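Local coordinates for protein probable enoyl-CoA hydratase/isomerase (Pseudomonas aeruginosa, PDB 7BOR) that binds coenzyme A and probably acts as a delta(3)-delta(2)-enoyl-CoA isomerase, at residues A87-P92 and L111-L116. Sequence-based numbering, arbitrary orientation.
Sequences ALLEFP and LLHCDL
In this crotonase-fold protein, the C-terminal end of helix 80-90 packs on the 3-10 segment that leads toward strand 116-120. H113 meets L88 and L89 here, and all three residues are buried. The contact is small, and no direct hydrogen bond crosses it. CB of H113 lies 4.1 Å from CG of L88. The imidazole of H113 approaches L89, whose methyl CD1 sits 3.5 Å from ND1 of H113, oblique to the ring. The same methyl is 3.9 Å from CE1 of H113. In L89, CG is anti to the backbone N (chi1 172°), and chi2 of 68° turns CD1 to the ring. NE2 of H113 is hydrogen-bonded to O of F138 and the two rings stack, so F138 grips the imidazole by both ring and carbonyl. One water lies within hydrogen-bonding distance of both backbones, 2.8 Å from O of L88 and 2.9 Å from O of H113. Helix 200-233 closes over the pair, with L218 touching both L89 and H113. Two residues after H113, D115 forms a salt bridge to K207 and pairs with V95 through the backbone. This is a helix end on a 3-10 turn, beside parallel strands 95-99 and 116-120 of the crotonase core.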
ATOM      1  N   ALA A  87       2.893  10.796   1.782  1.00 31.52           N
ATOM      2  CA  ALA A  87       4.302  10.478   2.012  1.00 37.21           C
ATOM      3  C   ALA A  87       4.801   9.369   1.068  1.00 33.58           C
ATOM      4  O   ALA A  87       5.845   9.515   0.428  1.00 33.84           O
ATOM      5  CB  ALA A  87       4.518  10.077   3.473  1.00 33.78           C
ATOM      6  N   LEU A  88       4.083   8.256   0.966  1.00 34.29           N
ATOM      7  CA  LEU A  88       4.535   7.205   0.046  1.00 35.94           C
ATOM      8  C   LEU A  88       4.491   7.683  -1.406  1.00 33.52           C
ATOM      9  O   LEU A  88       5.474   7.578  -2.152  1.00 32.88           O
ATOM     10  CB  LEU A  88       3.687   5.976   0.233  1.00 33.06           C
ATOM     11  CG  LEU A  88       4.057   4.721  -0.568  1.00 35.71           C
ATOM     12  CD1 LEU A  88       5.413   4.235  -0.218  1.00 31.02           C
ATOM     13  CD2 LEU A  88       2.975   3.691  -0.260  1.00 31.95           C
ATOM     14  N   LEU A  89       3.374   8.272  -1.810  1.00 36.30           N
ATOM     15  CA  LEU A  89       3.268   8.771  -3.175  1.00 34.11           C
ATOM     16  C   LEU A  89       4.447   9.668  -3.538  1.00 38.26           C
ATOM     17  O   LEU A  89       5.018   9.568  -4.638  1.00 36.59           O
ATOM     18  CB  LEU A  89       1.943   9.514  -3.313  1.00 38.41           C
ATOM     19  CG  LEU A  89       1.707  10.270  -4.598  1.00 37.76           C
ATOM     20  CD1 LEU A  89       1.551   9.260  -5.763  1.00 39.32           C
ATOM     21  CD2 LEU A  89       0.497  11.128  -4.435  1.00 42.66           C
ATOM     22  N   GLU A  90       4.841  10.546  -2.625  1.00 34.11           N
ATOM     23  CA  GLU A  90       5.893  11.510  -2.928  1.00 40.75           C
ATOM     24  C   GLU A  90       7.276  10.994  -2.541  1.00 34.74           C
ATOM     25  O   GLU A  90       8.267  11.705  -2.739  1.00 36.28           O
ATOM     26  CB  GLU A  90       5.591  12.854  -2.224  1.00 35.98           C
ATOM     27  CG  GLU A  90       4.160  13.350  -2.430  1.00 38.92           C
ATOM     28  CD  GLU A  90       3.989  14.083  -3.751  1.00 43.75           C
ATOM     29  OE1 GLU A  90       4.996  14.205  -4.464  1.00 49.85           O
ATOM     30  OE2 GLU A  90       2.876  14.562  -4.074  1.00 49.55           O
ATOM     31  N   PHE A  91       7.377   9.784  -1.985  1.00 36.41           N
ATOM     32  CA  PHE A  91       8.681   9.285  -1.562  1.00 36.30           C
ATOM     33  C   PHE A  91       9.612   9.232  -2.774  1.00 41.19           C
ATOM     34  O   PHE A  91       9.260   8.613  -3.794  1.00 39.81           O
ATOM     35  CB  PHE A  91       8.548   7.930  -0.938  1.00 39.58           C
ATOM     36  CG  PHE A  91       9.748   7.498  -0.186  1.00 42.49           C
ATOM     37  CD1 PHE A  91      10.066   8.059   1.023  1.00 45.64           C
ATOM     38  CD2 PHE A  91      10.535   6.497  -0.667  1.00 34.54           C
ATOM     39  CE1 PHE A  91      11.154   7.597   1.719  1.00 44.87           C
ATOM     40  CE2 PHE A  91      11.606   6.041   0.026  1.00 40.19           C
ATOM     41  CZ  PHE A  91      11.920   6.596   1.207  1.00 43.38           C
ATOM     42  N   PRO A  92      10.757   9.914  -2.747  1.00 42.35           N
ATOM     43  CA  PRO A  92      11.596   9.999  -3.949  1.00 36.40           C
ATOM     44  C   PRO A  92      12.600   8.873  -4.126  1.00 32.50           C
ATOM     45  O   PRO A  92      13.185   8.781  -5.213  1.00 32.27           O
ATOM     46  CB  PRO A  92      12.328  11.339  -3.749  1.00 38.46           C
ATOM     47  CG  PRO A  92      12.478  11.414  -2.253  1.00 41.30           C
ATOM     48  CD  PRO A  92      11.217  10.828  -1.679  1.00 41.15           C
ATOM     49  N   LEU A 111       0.650  -0.833  -2.938  1.00 27.93           N
ATOM     50  CA  LEU A 111       1.579  -1.499  -3.846  1.00 26.16           C
ATOM     51  C   LEU A 111       1.648  -0.791  -5.186  1.00 25.78           C
ATOM     52  O   LEU A 111       2.659  -0.898  -5.891  1.00 23.88           O
ATOM     53  CB  LEU A 111       1.114  -2.947  -4.044  1.00 24.52           C
ATOM     54  CG  LEU A 111       0.868  -3.824  -2.808  1.00 27.40           C
ATOM     55  CD1 LEU A 111       0.407  -5.210  -3.163  1.00 27.81           C
ATOM     56  CD2 LEU A 111       2.142  -3.838  -1.975  1.00 27.87           C
ATOM     57  N   LEU A 112       0.582  -0.083  -5.561  1.00 23.54           N
ATOM     58  CA  LEU A 112       0.620   0.689  -6.801  1.00 24.29           C
ATOM     59  C   LEU A 112       1.584   1.873  -6.740  1.00 27.37           C
ATOM     60  O   LEU A 112       1.873   2.448  -7.787  1.00 28.97           O
ATOM     61  CB  LEU A 112      -0.792   1.184  -7.155  1.00 25.32           C
ATOM     62  CG  LEU A 112      -1.805   0.062  -7.234  1.00 25.76           C
ATOM     63  CD1 LEU A 112      -3.206   0.630  -7.393  1.00 23.74           C
ATOM     64  CD2 LEU A 112      -1.505  -0.918  -8.431  1.00 25.30           C
ATOM     65  N   HIS A 113       2.132   2.209  -5.569  1.00 25.27           N
ATOM     66  CA  HIS A 113       3.094   3.297  -5.429  1.00 27.16           C
ATOM     67  C   HIS A 113       4.488   2.794  -5.049  1.00 29.91           C
ATOM     68  O   HIS A 113       5.391   3.602  -4.768  1.00 28.36           O
ATOM     69  CB  HIS A 113       2.564   4.322  -4.401  1.00 27.19           C
ATOM     70  CG  HIS A 113       1.182   4.759  -4.719  1.00 27.56           C
ATOM     71  ND1 HIS A 113       0.921   5.814  -5.559  1.00 23.76           N
ATOM     72  CD2 HIS A 113      -0.025   4.221  -4.399  1.00 26.20           C
ATOM     73  CE1 HIS A 113      -0.382   5.908  -5.747  1.00 29.41           C
ATOM     74  NE2 HIS A 113      -0.978   4.958  -5.048  1.00 23.17           N
ATOM     75  N   CYS A 114       4.699   1.489  -5.065  1.00 27.16           N
ATOM     76  CA  CYS A 114       6.009   0.949  -4.761  1.00 24.45           C
ATOM     77  C   CYS A 114       6.772   0.750  -6.063  1.00 28.26           C
ATOM     78  O   CYS A 114       6.189   0.596  -7.144  1.00 28.61           O
ATOM     79  CB  CYS A 114       5.868  -0.346  -3.993  1.00 27.43           C
ATOM     80  SG  CYS A 114       5.162  -0.208  -2.303  1.00 28.35           S
ATOM     81  N   ASP A 115       8.089   0.768  -5.968  1.00 26.27           N
ATOM     82  CA  ASP A 115       8.887   0.567  -7.177  1.00 23.70           C
ATOM     83  C   ASP A 115       9.098  -0.904  -7.529  1.00 22.14           C
ATOM     84  O   ASP A 115       9.260  -1.243  -8.711  1.00 20.88           O
ATOM     85  CB  ASP A 115      10.187   1.296  -6.991  1.00 22.11           C
ATOM     86  CG  ASP A 115       9.920   2.780  -6.696  1.00 28.94           C
ATOM     87  OD1 ASP A 115       9.400   3.507  -7.595  1.00 27.81           O
ATOM     88  OD2 ASP A 115      10.137   3.165  -5.536  1.00 28.08           O
ATOM     89  N   LEU A 116       9.120  -1.768  -6.543  1.00 22.70           N
ATOM     90  CA  LEU A 116       9.152  -3.198  -6.781  1.00 22.93           C
ATOM     91  C   LEU A 116       8.195  -3.820  -5.799  1.00 24.37           C
ATOM     92  O   LEU A 116       8.027  -3.336  -4.684  1.00 22.54           O
ATOM     93  CB  LEU A 116      10.548  -3.770  -6.656  1.00 21.59           C
ATOM     94  CG  LEU A 116      11.609  -3.203  -7.637  1.00 27.06           C
ATOM     95  CD1 LEU A 116      13.034  -3.678  -7.214  1.00 24.81           C
ATOM     96  CD2 LEU A 116      11.346  -3.549  -9.112  1.00 24.05           C
TER
HETATM   97  O   HOH W   1       6.823   5.961  -3.983  1.00 32.25           O